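Local coordinates for protein BZZ1 (PDB 2A28) that acts in endocytosis and vacuolar trafficking and works with type I myosins to restore polarity of the actin cytoskeleton after salt stress, here represented by its second SH3 domain, at residues Tyr7-Gln12 with Ser34-Gly39. Numbering follows the deposited sequence.
Sequences YAYEAQ and SGWTYG
Tyr-9 and Trp-36 meet ring to ring, in an offset edge-to-face pair. The tryptophan turns its edge toward the tyrosine face. The planes stand at 73°, and the centroid of the Tyr-9 ring lies 5.6 Å from that of the six-membered ring of Trp-36. The CB of Tyr-9 points toward segment 34-39, and CG is anti to the backbone N (chi1 179°), which directs the ring toward Trp-36. Beyond CG, contact begins at Tyr-9 CE2, 3.9 Å from Trp-36 CZ3. Next comes Tyr-9 CZ, 3.7 Å from Trp-36 CH2. At the tip, Tyr-9 OH lies near the indole plane, 3.4 Å from Trp-36 CH2. The same OH has two polar partners: Gln-12 NE2 donates to Tyr-9 OH over 3.2 Å at 165°, and Glu-16 OE1 is hydrogen-bonded to it as well. These bonds probably limit rotation of the hydroxyl. An alanine in place of Tyr-9 would remove the ring and is likely to leave the Trp-36 edge without its aromatic partner, and Gln-12 NE2 and Glu-16 OE1 without their hydroxyl mate. Both rings also touch Pro-49, and Trp-36 touches Glu-16. The pair thus joins the loop after strand 2-4 to the start of strand 36-41. Such a cluster of tyrosine, tryptophan and proline is characteristic of the proline-rich peptide-binding surface of SH3 domains, and this one is probably used the same way.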
ATOM      1  N   TYR A   7      -0.453  -9.978  -0.510  1.00  6.84           N
ATOM      2  CA  TYR A   7      -1.866 -10.246  -0.815  1.00  6.61           C
ATOM      3  C   TYR A   7      -2.370  -9.100  -1.683  1.00  7.05           C
ATOM      4  O   TYR A   7      -1.900  -7.962  -1.653  1.00  9.50           O
ATOM      5  CB  TYR A   7      -2.679 -10.340   0.483  1.00  8.52           C
ATOM      6  CG  TYR A   7      -2.265 -11.520   1.356  1.00  9.61           C
ATOM      7  CD1 TYR A   7      -2.458 -12.856   0.994  1.00 11.27           C
ATOM      8  CD2 TYR A   7      -1.646 -11.215   2.550  1.00 13.29           C
ATOM      9  CE1 TYR A   7      -2.044 -13.878   1.829  1.00 12.57           C
ATOM     10  CE2 TYR A   7      -1.243 -12.258   3.368  1.00 14.42           C
ATOM     11  CZ  TYR A   7      -1.431 -13.575   3.030  1.00 13.93           C
ATOM     12  OH  TYR A   7      -1.032 -14.589   3.870  1.00 21.19           O
ATOM     13  N   ALA A   8      -3.370  -9.395  -2.510  1.00  7.13           N
ATOM     14  CA  ALA A   8      -4.006  -8.427  -3.377  1.00  7.36           C
ATOM     15  C   ALA A   8      -5.003  -7.599  -2.582  1.00  7.37           C
ATOM     16  O   ALA A   8      -5.723  -8.091  -1.743  1.00  7.67           O
ATOM     17  CB  ALA A   8      -4.799  -9.097  -4.491  1.00  7.96           C
ATOM     18  N   TYR A   9      -5.089  -6.308  -2.931  1.00  7.31           N
ATOM     19  CA  TYR A   9      -6.136  -5.437  -2.440  1.00  7.78           C
ATOM     20  C   TYR A   9      -6.691  -4.653  -3.610  1.00  7.79           C
ATOM     21  O   TYR A   9      -5.895  -4.111  -4.393  1.00  8.17           O
ATOM     22  CB  TYR A   9      -5.618  -4.492  -1.325  1.00  7.27           C
ATOM     23  CG  TYR A   9      -6.711  -3.588  -0.862  1.00  7.38           C
ATOM     24  CD1 TYR A   9      -7.790  -4.105  -0.114  1.00  8.70           C
ATOM     25  CD2 TYR A   9      -6.720  -2.226  -1.140  1.00  7.11           C
ATOM     26  CE1 TYR A   9      -8.803  -3.306   0.314  1.00  9.83           C
ATOM     27  CE2 TYR A   9      -7.763  -1.403  -0.682  1.00  7.72           C
ATOM     28  CZ  TYR A   9      -8.772  -1.965   0.042  1.00  8.56           C
ATOM     29  OH  TYR A   9      -9.836  -1.205   0.473  1.00  9.32           O
ATOM     30  N   GLU A  10      -7.988  -4.571  -3.740  1.00  7.83           N
ATOM     31  CA  GLU A  10      -8.692  -3.750  -4.730  1.00  8.50           C
ATOM     32  C   GLU A  10      -9.146  -2.445  -4.060  1.00  7.47           C
ATOM     33  O   GLU A  10      -9.916  -2.428  -3.090  1.00  8.86           O
ATOM     34  CB  GLU A  10      -9.876  -4.469  -5.303  1.00  9.19           C
ATOM     35  CG  GLU A  10     -10.745  -3.901  -6.382  1.00 20.78           C
ATOM     36  CD  GLU A  10     -12.045  -4.673  -6.635  1.00 31.91           C
ATOM     37  OE1 GLU A  10     -12.088  -5.897  -6.338  1.00 49.73           O
ATOM     38  OE2 GLU A  10     -13.062  -4.101  -7.117  1.00 34.58           O
ATOM     39  N   ALA A  11      -8.652  -1.329  -4.583  1.00  8.05           N
ATOM     40  CA  ALA A  11      -9.014  -0.017  -3.996  1.00  7.66           C
ATOM     41  C   ALA A  11     -10.531   0.123  -3.977  1.00  9.13           C
ATOM     42  O   ALA A  11     -11.271  -0.256  -4.890  1.00  9.46           O
ATOM     43  CB  ALA A  11      -8.419   1.075  -4.871  1.00  9.21           C
ATOM     44  N   GLN A  12     -10.988   0.787  -2.939  1.00  9.04           N
ATOM     45  CA  GLN A  12     -12.375   1.122  -2.728  1.00  9.80           C
ATOM     46  C   GLN A  12     -12.583   2.617  -2.520  1.00 14.49           C
ATOM     47  O   GLN A  12     -13.443   2.924  -1.706  1.00 23.11           O
ATOM     48  CB  GLN A  12     -12.927   0.361  -1.520  1.00 10.80           C
ATOM     49  CG  GLN A  12     -12.808  -1.148  -1.621  1.00 11.02           C
ATOM     50  CD  GLN A  12     -13.573  -1.910  -0.548  1.00 13.40           C
ATOM     51  OE1 GLN A  12     -14.778  -2.133  -0.628  1.00 21.53           O
ATOM     52  NE2 GLN A  12     -12.848  -2.401   0.420  1.00 14.78           N
ATOM     53  N   SER A  34      -3.941   2.979  12.086  1.00  8.73           N
ATOM     54  CA  SER A  34      -5.174   2.826  11.348  1.00  9.39           C
ATOM     55  C   SER A  34      -5.272   1.568  10.519  1.00  8.55           C
ATOM     56  O   SER A  34      -6.401   1.204  10.136  1.00  9.48           O
ATOM     57  CB  SER A  34      -5.380   4.008  10.376  1.00 10.86           C
ATOM     58  OG  SER A  34      -4.400   3.923   9.345  1.00 11.99           O
ATOM     59  N   GLY A  35      -4.145   0.929  10.258  1.00  7.60           N
ATOM     60  CA  GLY A  35      -4.144  -0.238   9.381  1.00  8.96           C
ATOM     61  C   GLY A  35      -3.773   0.100   7.953  1.00  6.77           C
ATOM     62  O   GLY A  35      -3.710  -0.814   7.118  1.00  6.81           O
ATOM     63  N   TRP A  36      -3.581   1.391   7.620  1.00  6.18           N
ATOM     64  CA  TRP A  36      -3.283   1.855   6.262  1.00  6.34           C
ATOM     65  C   TRP A  36      -1.924   2.495   6.244  1.00  6.59           C
ATOM     66  O   TRP A  36      -1.586   3.320   7.097  1.00  7.74           O
ATOM     67  CB  TRP A  36      -4.369   2.849   5.823  1.00  7.89           C
ATOM     68  CG  TRP A  36      -5.699   2.171   5.774  1.00  7.48           C
ATOM     69  CD1 TRP A  36      -6.551   2.092   6.836  1.00  7.92           C
ATOM     70  CD2 TRP A  36      -6.334   1.510   4.681  1.00  8.73           C
ATOM     71  NE1 TRP A  36      -7.679   1.404   6.488  1.00  8.82           N
ATOM     72  CE2 TRP A  36      -7.581   1.035   5.161  1.00  9.03           C
ATOM     73  CE3 TRP A  36      -5.959   1.287   3.352  1.00  9.02           C
ATOM     74  CZ2 TRP A  36      -8.436   0.344   4.340  1.00  8.79           C
ATOM     75  CZ3 TRP A  36      -6.819   0.598   2.537  1.00 10.15           C
ATOM     76  CH2 TRP A  36      -8.019   0.144   3.048  1.00  9.37           C
ATOM     77  N   THR A  37      -1.207   2.243   5.159  1.00  6.54           N
ATOM     78  CA  THR A  37       0.043   2.940   4.827  1.00  5.67           C
ATOM     79  C   THR A  37      -0.180   3.729   3.561  1.00  5.12           C
ATOM     80  O   THR A  37      -0.955   3.303   2.684  1.00  5.36           O
ATOM     81  CB  THR A  37       1.136   1.909   4.618  1.00  6.23           C
ATOM     82  OG1 THR A  37       1.350   1.178   5.838  1.00  6.47           O
ATOM     83  CG2 THR A  37       2.473   2.492   4.165  1.00  7.54           C
ATOM     84  N   TYR A  38       0.401   4.902   3.504  1.00  5.51           N
ATOM     85  CA  TYR A  38       0.339   5.756   2.304  1.00  5.97           C
ATOM     86  C   TYR A  38       1.661   5.565   1.576  1.00  5.63           C
ATOM     87  O   TYR A  38       2.740   5.782   2.168  1.00  5.72           O
ATOM     88  CB  TYR A  38       0.186   7.207   2.734  1.00  7.45           C
ATOM     89  CG  TYR A  38       0.086   8.199   1.592  1.00  6.13           C
ATOM     90  CD1 TYR A  38      -0.957   8.112   0.704  1.00  7.73           C
ATOM     91  CD2 TYR A  38       1.040   9.194   1.493  1.00  6.77           C
ATOM     92  CE1 TYR A  38      -1.028   9.030  -0.317  1.00 10.25           C
ATOM     93  CE2 TYR A  38       0.951  10.123   0.432  1.00  7.78           C
ATOM     94  CZ  TYR A  38      -0.098  10.017  -0.457  1.00  9.09           C
ATOM     95  OH  TYR A  38      -0.254  10.898  -1.524  1.00 11.71           O
ATOM     96  N   GLY A  39       1.627   5.168   0.297  1.00  5.81           N
ATOM     97  CA  GLY A  39       2.869   4.969  -0.420  1.00  6.36           C
ATOM     98  C   GLY A  39       2.652   4.983  -1.920  1.00  6.81           C
ATOM     99  O   GLY A  39       1.589   5.268  -2.405  1.00  6.71           O
TER